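Local coordinates for molybdopterin biosynthesis moeA protein (PDB 1WU2) that probably takes part in molybdenum cofactor biosynthesis, acting on molybdopterin at the step where the metal is inserted, as in other MoeA proteins, at residues 61-66 against 113-118; 332-337 against 355-360. All blocks are in the same frame, centred on the assembly; numbering follows the deposited sequence.

Contact 1: 61-66 against 113-118; sequences YAIRAE and ANAVIM
Tyr61 and Ile117 exchange two backbone hydrogen bonds at the start of an antiparallel pairing in which strands 61-63 and 115-118 run at 141° to each other, and Ile63 N carries the pairing on to Ala115 O. Beyond that the register slips: Ile63 O receives Asn114 N at 3.3 Å and, weakly, Ala115 N. The side chain of Asn114 then takes over. Its CG stands between the backbone N and the carbonyl carbon (chi1 67°), which turns the amide toward the chain leaving the strand. There OD1 accepts Ala65 N on a lone pair, at 2.9 Å and nearly straight (172°), while ND2 meets the carboxylate of Glu66, 3.1 Å from OE2 on its syn side and more weakly bound to OE1. An alanine in place of Asn114 would probably leave Ala65 N and the Glu66 carboxylate without these partners and let the turn after Ile63 shift. Ala62 CB packs 3.6 Å from Ala113 CB, in the loop before strand 115-118; Ile117 CG2 lies 3.9 Å from Tyr61 CB and also meets Ile63 CG2. Two residues, Asn114 and Ala115, thus stand opposite Ile63, the signature of a classic beta bulge, here on an outermost strand of the mixed sheet.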
ATOM      1  N   TYR A  61      39.950 -13.792 -19.714  1.00 38.92           N
ATOM      2  CA  TYR A  61      40.521 -13.716 -21.054  1.00 39.33           C
ATOM      3  C   TYR A  61      39.410 -13.808 -22.099  1.00 39.70           C
ATOM      4  O   TYR A  61      38.660 -14.781 -22.130  1.00 39.44           O
ATOM      5  CB  TYR A  61      41.526 -14.849 -21.265  1.00 39.39           C
ATOM      6  CG  TYR A  61      42.726 -14.768 -20.351  1.00 39.49           C
ATOM      7  CD1 TYR A  61      43.817 -13.967 -20.673  1.00 39.69           C
ATOM      8  CD2 TYR A  61      42.766 -15.486 -19.160  1.00 39.75           C
ATOM      9  CE1 TYR A  61      44.920 -13.884 -19.832  1.00 39.90           C
ATOM     10  CE2 TYR A  61      43.861 -15.412 -18.315  1.00 40.05           C
ATOM     11  CZ  TYR A  61      44.936 -14.609 -18.656  1.00 40.24           C
ATOM     12  OH  TYR A  61      46.024 -14.532 -17.819  1.00 41.06           O
ATOM     13  N   ALA A  62      39.309 -12.790 -22.949  1.00 40.28           N
ATOM     14  CA  ALA A  62      38.336 -12.780 -24.031  1.00 40.78           C
ATOM     15  C   ALA A  62      38.791 -13.719 -25.150  1.00 41.38           C
ATOM     16  O   ALA A  62      39.780 -13.453 -25.828  1.00 41.38           O
ATOM     17  CB  ALA A  62      38.151 -11.364 -24.556  1.00 40.76           C
ATOM     18  N   ILE A  63      38.066 -14.821 -25.326  1.00 42.26           N
ATOM     19  CA  ILE A  63      38.422 -15.848 -26.300  1.00 43.05           C
ATOM     20  C   ILE A  63      37.296 -16.057 -27.303  1.00 44.28           C
ATOM     21  O   ILE A  63      36.286 -15.355 -27.273  1.00 44.13           O
ATOM     22  CB  ILE A  63      38.733 -17.181 -25.574  1.00 42.84           C
ATOM     23  CG1 ILE A  63      37.497 -17.700 -24.828  1.00 42.54           C
ATOM     24  CG2 ILE A  63      39.896 -16.996 -24.606  1.00 42.44           C
ATOM     25  CD1 ILE A  63      37.576 -19.166 -24.458  1.00 42.24           C
ATOM     26  N   ARG A  64      37.491 -17.023 -28.195  1.00 45.93           N
ATOM     27  CA  ARG A  64      36.418 -17.533 -29.033  1.00 47.34           C
ATOM     28  C   ARG A  64      35.884 -18.780 -28.347  1.00 48.72           C
ATOM     29  O   ARG A  64      36.651 -19.689 -28.032  1.00 49.03           O
ATOM     30  CB  ARG A  64      36.931 -17.899 -30.426  1.00 47.44           C
ATOM     31  CG  ARG A  64      37.823 -16.854 -31.078  1.00 48.00           C
ATOM     32  CD  ARG A  64      37.051 -15.758 -31.767  1.00 49.11           C
ATOM     33  NE  ARG A  64      36.449 -16.231 -33.016  1.00 50.35           N
ATOM     34  CZ  ARG A  64      36.858 -15.903 -34.242  1.00 51.36           C
ATOM     35  NH1 ARG A  64      37.886 -15.080 -34.432  1.00 51.76           N
ATOM     36  NH2 ARG A  64      36.227 -16.404 -35.298  1.00 51.74           N
ATOM     37  N   ALA A  65      34.579 -18.813 -28.095  1.00 50.58           N
ATOM     38  CA  ALA A  65      33.928 -19.997 -27.543  1.00 52.07           C
ATOM     39  C   ALA A  65      34.147 -21.198 -28.462  1.00 53.47           C
ATOM     40  O   ALA A  65      34.360 -22.314 -27.995  1.00 53.72           O
ATOM     41  CB  ALA A  65      32.435 -19.739 -27.355  1.00 52.21           C
ATOM     42  N   GLU A  66      34.120 -20.942 -29.769  1.00 55.12           N
ATOM     43  CA  GLU A  66      34.263 -21.979 -30.793  1.00 56.22           C
ATOM     44  C   GLU A  66      35.588 -22.744 -30.686  1.00 56.69           C
ATOM     45  O   GLU A  66      35.649 -23.930 -31.003  1.00 56.82           O
ATOM     46  CB  GLU A  66      34.148 -21.357 -32.195  1.00 56.51           C
ATOM     47  CG  GLU A  66      32.742 -20.901 -32.584  1.00 57.40           C
ATOM     48  CD  GLU A  66      32.316 -19.606 -31.906  1.00 58.36           C
ATOM     49  OE1 GLU A  66      33.101 -18.627 -31.910  1.00 58.89           O
ATOM     50  OE2 GLU A  66      31.190 -19.566 -31.365  1.00 59.06           O
ATOM     51  N   ALA A 113      36.133 -11.422 -30.044  1.00 33.85           N
ATOM     52  CA  ALA A 113      35.756 -12.270 -28.913  1.00 33.99           C
ATOM     53  C   ALA A 113      34.243 -12.365 -28.735  1.00 34.13           C
ATOM     54  O   ALA A 113      33.523 -11.381 -28.904  1.00 34.12           O
ATOM     55  CB  ALA A 113      36.398 -11.764 -27.633  1.00 33.94           C
ATOM     56  N   ASN A 114      33.775 -13.566 -28.402  1.00 34.26           N
ATOM     57  CA  ASN A 114      32.374 -13.789 -28.049  1.00 34.54           C
ATOM     58  C   ASN A 114      32.203 -14.486 -26.693  1.00 34.94           C
ATOM     59  O   ASN A 114      31.102 -14.909 -26.350  1.00 34.89           O
ATOM     60  CB  ASN A 114      31.644 -14.557 -29.166  1.00 34.41           C
ATOM     61  CG  ASN A 114      32.146 -15.984 -29.338  1.00 34.18           C
ATOM     62  OD1 ASN A 114      33.171 -16.364 -28.785  1.00 33.56           O
ATOM     63  ND2 ASN A 114      31.419 -16.776 -30.119  1.00 33.83           N
ATOM     64  N   ALA A 115      33.285 -14.580 -25.922  1.00 35.51           N
ATOM     65  CA  ALA A 115      33.238 -15.170 -24.582  1.00 36.08           C
ATOM     66  C   ALA A 115      34.411 -14.722 -23.710  1.00 36.81           C
ATOM     67  O   ALA A 115      35.413 -14.218 -24.209  1.00 36.75           O
ATOM     68  CB  ALA A 115      33.208 -16.690 -24.679  1.00 36.02           C
ATOM     69  N   VAL A 116      34.265 -14.907 -22.400  1.00 37.77           N
ATOM     70  CA  VAL A 116      35.328 -14.626 -21.439  1.00 38.61           C
ATOM     71  C   VAL A 116      35.433 -15.770 -20.425  1.00 39.57           C
ATOM     72  O   VAL A 116      34.431 -16.215 -19.869  1.00 39.41           O
ATOM     73  CB  VAL A 116      35.102 -13.287 -20.696  1.00 38.59           C
ATOM     74  CG1 VAL A 116      36.253 -13.001 -19.733  1.00 38.47           C
ATOM     75  CG2 VAL A 116      34.948 -12.133 -21.687  1.00 38.48           C
ATOM     76  N   ILE A 117      36.660 -16.237 -20.203  1.00 40.94           N
ATOM     77  CA  ILE A 117      36.942 -17.308 -19.247  1.00 42.03           C
ATOM     78  C   ILE A 117      37.591 -16.713 -18.004  1.00 43.11           C
ATOM     79  O   ILE A 117      38.493 -15.889 -18.105  1.00 43.03           O
ATOM     80  CB  ILE A 117      37.854 -18.408 -19.881  1.00 42.04           C
ATOM     81  CG1 ILE A 117      38.122 -19.546 -18.883  1.00 42.06           C
ATOM     82  CG2 ILE A 117      39.197 -17.829 -20.372  1.00 42.06           C
ATOM     83  CD1 ILE A 117      37.184 -20.715 -19.012  1.00 42.54           C
HETATM   84  N   MSE A 118      37.125 -17.140 -16.834  1.00 44.54           N
HETATM   85  CA  MSE A 118      37.671 -16.673 -15.562  1.00 45.66           C
HETATM   86  C   MSE A 118      39.169 -16.949 -15.477  1.00 46.44           C
HETATM   87  O   MSE A 118      39.646 -17.988 -15.936  1.00 46.52           O
HETATM   88  CB  MSE A 118      36.967 -17.366 -14.400  1.00 45.92           C
HETATM   89  CG  MSE A 118      35.491 -17.061 -14.298  1.00 46.71           C
HETATM   90 SE   MSE A 118      34.742 -17.811 -12.685  1.00 49.91          SE
HETATM   91  CE  MSE A 118      35.398 -16.497 -11.418  1.00 48.05           C
TER

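Contact 2: 332-337 against 355-360; sequences LQDDIP and ARVIKK
Asp334 OD2 is held by two groups of segment 355-360: Lys359 NZ forms a salt bridge to it at 3.1 Å, and Val357 N gives it a weak hydrogen bond at 3.4 Å. With CG beside its own backbone N (chi1 -42°), the carboxylate leans across to the other segment, where the lysine chain meets it at about a right angle. Lys359 bends at chi2 and folds back, so that NZ also donates to Val357 O at 3.0 Å; the ammonium group is therefore shared between a carboxylate and a carbonyl, which would probably favour its charged form. Upstream, Gln333 N binds Ala355 O at 3.0 Å. The extended Gln333 side chain lies beside that of Arg356, pointing the same way, and its OE1 rests 3.4 Å from Arg356 CB, a contact with the aliphatic part of the arginine. On the face that carries Leu332 and Ala355, Val357 CG2 meets Ile336 CD1 at 3.5 Å and Leu332 CD1 at 4.0 Å, and the same leucine methyl touches Ala355 CB. Leu332 and Ala355 form a parallel bridge between strands 327-332 and 354-357. Strand 343-351 borders the latter through Ile348 and Tyr349, Ile336 reaches Leu376 and Ile378 of strand 374-378, and Ile358 touches Ser368 of helix 367-371.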
ATOM      1  N   LEU A 332     -10.880 -19.446   6.016  1.00 34.47           N
ATOM      2  CA  LEU A 332     -11.850 -18.681   6.787  1.00 34.86           C
ATOM      3  C   LEU A 332     -11.989 -19.247   8.201  1.00 35.19           C
ATOM      4  O   LEU A 332     -12.215 -20.439   8.372  1.00 35.14           O
ATOM      5  CB  LEU A 332     -13.197 -18.699   6.066  1.00 34.91           C
ATOM      6  CG  LEU A 332     -14.236 -17.638   6.425  1.00 34.91           C
ATOM      7  CD1 LEU A 332     -13.719 -16.235   6.173  1.00 34.70           C
ATOM      8  CD2 LEU A 332     -15.503 -17.899   5.619  1.00 34.74           C
ATOM      9  N   GLN A 333     -11.855 -18.384   9.206  1.00 35.66           N
ATOM     10  CA  GLN A 333     -11.888 -18.804  10.607  1.00 36.02           C
ATOM     11  C   GLN A 333     -13.297 -19.123  11.103  1.00 36.26           C
ATOM     12  O   GLN A 333     -13.478 -20.044  11.899  1.00 36.43           O
ATOM     13  CB  GLN A 333     -11.275 -17.726  11.510  1.00 36.01           C
ATOM     14  CG  GLN A 333     -10.993 -18.204  12.936  1.00 36.08           C
ATOM     15  CD  GLN A 333     -10.314 -17.149  13.792  1.00 36.41           C
ATOM     16  OE1 GLN A 333      -9.335 -16.535  13.372  1.00 36.04           O
ATOM     17  NE2 GLN A 333     -10.833 -16.940  14.996  1.00 37.08           N
ATOM     18  N   ASP A 334     -14.279 -18.349  10.645  1.00 36.55           N
ATOM     19  CA  ASP A 334     -15.650 -18.438  11.150  1.00 36.77           C
ATOM     20  C   ASP A 334     -16.666 -18.580  10.024  1.00 36.70           C
ATOM     21  O   ASP A 334     -16.373 -18.278   8.870  1.00 36.81           O
ATOM     22  CB  ASP A 334     -15.991 -17.192  11.978  1.00 36.95           C
ATOM     23  CG  ASP A 334     -14.854 -16.762  12.894  1.00 37.50           C
ATOM     24  OD1 ASP A 334     -14.510 -17.527  13.821  1.00 38.99           O
ATOM     25  OD2 ASP A 334     -14.248 -15.677  12.760  1.00 37.92           O
ATOM     26  N   ASP A 335     -17.865 -19.034  10.375  1.00 36.71           N
ATOM     27  CA  ASP A 335     -18.975 -19.108   9.431  1.00 36.72           C
ATOM     28  C   ASP A 335     -19.497 -17.698   9.159  1.00 36.62           C
ATOM     29  O   ASP A 335     -19.605 -16.886  10.081  1.00 36.68           O
ATOM     30  CB  ASP A 335     -20.121 -19.966   9.989  1.00 36.82           C
ATOM     31  CG  ASP A 335     -19.700 -21.397  10.303  1.00 37.15           C
ATOM     32  OD1 ASP A 335     -20.190 -21.957  11.307  1.00 37.96           O
ATOM     33  OD2 ASP A 335     -18.894 -22.042   9.610  1.00 37.09           O
ATOM     34  N   ILE A 336     -19.807 -17.413   7.898  1.00 36.52           N
ATOM     35  CA  ILE A 336     -20.479 -16.174   7.513  1.00 36.46           C
ATOM     36  C   ILE A 336     -21.811 -16.512   6.850  1.00 36.43           C
ATOM     37  O   ILE A 336     -21.854 -16.733   5.641  1.00 36.49           O
ATOM     38  CB  ILE A 336     -19.621 -15.328   6.532  1.00 36.42           C
ATOM     39  CG1 ILE A 336     -18.174 -15.226   7.007  1.00 36.34           C
ATOM     40  CG2 ILE A 336     -20.217 -13.921   6.390  1.00 36.43           C
ATOM     41  CD1 ILE A 336     -17.225 -14.693   5.953  1.00 36.35           C
ATOM     42  N   PRO A 337     -22.897 -16.565   7.619  1.00 36.35           N
ATOM     43  CA  PRO A 337     -24.228 -16.682   7.016  1.00 36.37           C
ATOM     44  C   PRO A 337     -24.552 -15.419   6.219  1.00 36.24           C
ATOM     45  O   PRO A 337     -24.152 -14.326   6.618  1.00 36.47           O
ATOM     46  CB  PRO A 337     -25.163 -16.854   8.220  1.00 36.46           C
ATOM     47  CG  PRO A 337     -24.403 -16.371   9.399  1.00 36.45           C
ATOM     48  CD  PRO A 337     -22.953 -16.530   9.093  1.00 36.45           C
ATOM     49  N   ALA A 355      -8.367 -15.659   7.529  1.00 34.74           N
ATOM     50  CA  ALA A 355      -9.330 -14.558   7.538  1.00 35.26           C
ATOM     51  C   ALA A 355     -10.288 -14.663   8.731  1.00 35.82           C
ATOM     52  O   ALA A 355     -11.203 -15.485   8.730  1.00 35.59           O
ATOM     53  CB  ALA A 355     -10.120 -14.546   6.232  1.00 35.19           C
ATOM     54  N   ARG A 356     -10.066 -13.823   9.740  1.00 36.58           N
ATOM     55  CA  ARG A 356     -10.920 -13.757  10.924  1.00 37.23           C
ATOM     56  C   ARG A 356     -11.997 -12.696  10.717  1.00 37.79           C
ATOM     57  O   ARG A 356     -11.687 -11.527  10.524  1.00 37.76           O
ATOM     58  CB  ARG A 356     -10.081 -13.413  12.160  1.00 37.34           C
ATOM     59  CG  ARG A 356     -10.876 -13.308  13.461  1.00 37.91           C
ATOM     60  CD  ARG A 356     -10.012 -13.261  14.720  1.00 38.68           C
ATOM     61  NE  ARG A 356      -9.119 -12.099  14.750  1.00 39.52           N
ATOM     62  CZ  ARG A 356      -9.494 -10.843  15.013  1.00 39.96           C
ATOM     63  NH1 ARG A 356     -10.761 -10.543  15.280  1.00 40.22           N
ATOM     64  NH2 ARG A 356      -8.586  -9.872  15.013  1.00 40.05           N
ATOM     65  N   VAL A 357     -13.258 -13.104  10.771  1.00 38.51           N
ATOM     66  CA  VAL A 357     -14.370 -12.195  10.509  1.00 39.12           C
ATOM     67  C   VAL A 357     -14.645 -11.285  11.709  1.00 39.81           C
ATOM     68  O   VAL A 357     -14.861 -11.760  12.825  1.00 39.88           O
ATOM     69  CB  VAL A 357     -15.656 -12.975  10.149  1.00 39.08           C
ATOM     70  CG1 VAL A 357     -16.847 -12.034   9.980  1.00 38.99           C
ATOM     71  CG2 VAL A 357     -15.445 -13.781   8.877  1.00 39.18           C
ATOM     72  N   ILE A 358     -14.623  -9.977  11.467  1.00 40.63           N
ATOM     73  CA  ILE A 358     -15.083  -8.999  12.446  1.00 41.44           C
ATOM     74  C   ILE A 358     -16.569  -8.761  12.218  1.00 42.01           C
ATOM     75  O   ILE A 358     -16.970  -8.252  11.168  1.00 42.24           O
ATOM     76  CB  ILE A 358     -14.304  -7.672  12.314  1.00 41.47           C
ATOM     77  CG1 ILE A 358     -12.810  -7.913  12.525  1.00 41.78           C
ATOM     78  CG2 ILE A 358     -14.804  -6.640  13.327  1.00 41.70           C
ATOM     79  CD1 ILE A 358     -12.029  -7.860  11.266  1.00 42.18           C
ATOM     80  N   LYS A 359     -17.378  -9.142  13.200  1.00 42.68           N
ATOM     81  CA  LYS A 359     -18.814  -8.866  13.172  1.00 43.28           C
ATOM     82  C   LYS A 359     -19.127  -7.714  14.114  1.00 43.38           C
ATOM     83  O   LYS A 359     -18.666  -7.692  15.256  1.00 43.57           O
ATOM     84  CB  LYS A 359     -19.662 -10.096  13.547  1.00 43.53           C
ATOM     85  CG  LYS A 359     -19.022 -11.106  14.498  1.00 44.41           C
ATOM     86  CD  LYS A 359     -18.294 -12.201  13.724  1.00 45.73           C
ATOM     87  CE  LYS A 359     -17.298 -12.949  14.594  1.00 46.55           C
ATOM     88  NZ  LYS A 359     -16.607 -14.035  13.838  1.00 47.25           N
ATOM     89  N   LYS A 360     -19.889  -6.744  13.618  1.00 43.54           N
ATOM     90  CA  LYS A 360     -20.429  -5.683  14.462  1.00 43.47           C
ATOM     91  C   LYS A 360     -21.677  -5.055  13.810  1.00 43.19           C
ATOM     92  O   LYS A 360     -22.387  -5.724  13.053  1.00 43.41           O
ATOM     93  CB  LYS A 360     -19.337  -4.650  14.792  1.00 43.67           C
ATOM     94  CG  LYS A 360     -19.585  -3.845  16.085  1.00 44.32           C
ATOM     95  CD  LYS A 360     -18.561  -4.098  17.192  1.00 45.20           C
ATOM     96  CE  LYS A 360     -18.437  -2.875  18.109  1.00 45.61           C
ATOM     97  NZ  LYS A 360     -17.919  -3.205  19.467  1.00 46.03           N
TER

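In the fold
Contacts 1 and 2 lie in separate parts of the chain, their centres 63 Å apart and their nearest atoms about 48 Å. They come in series: contact 1 closes within the MoeA N-terminal region before contact 2 opens in the C-terminal region, with the probable molybdopterin-binding domain between them in sequence. Contact 1 joins strands 60-63 and 115-118 at the border of one mixed sheet; contact 2 belongs to another, with strands 327-332 and 354-357. Each joins strands inside its own region of an elongated subunit, one of two in the assembly, and neither bridges the two regions. The pair illustrates how long-range contacts in a multidomain chain can be built wholly within separate modules.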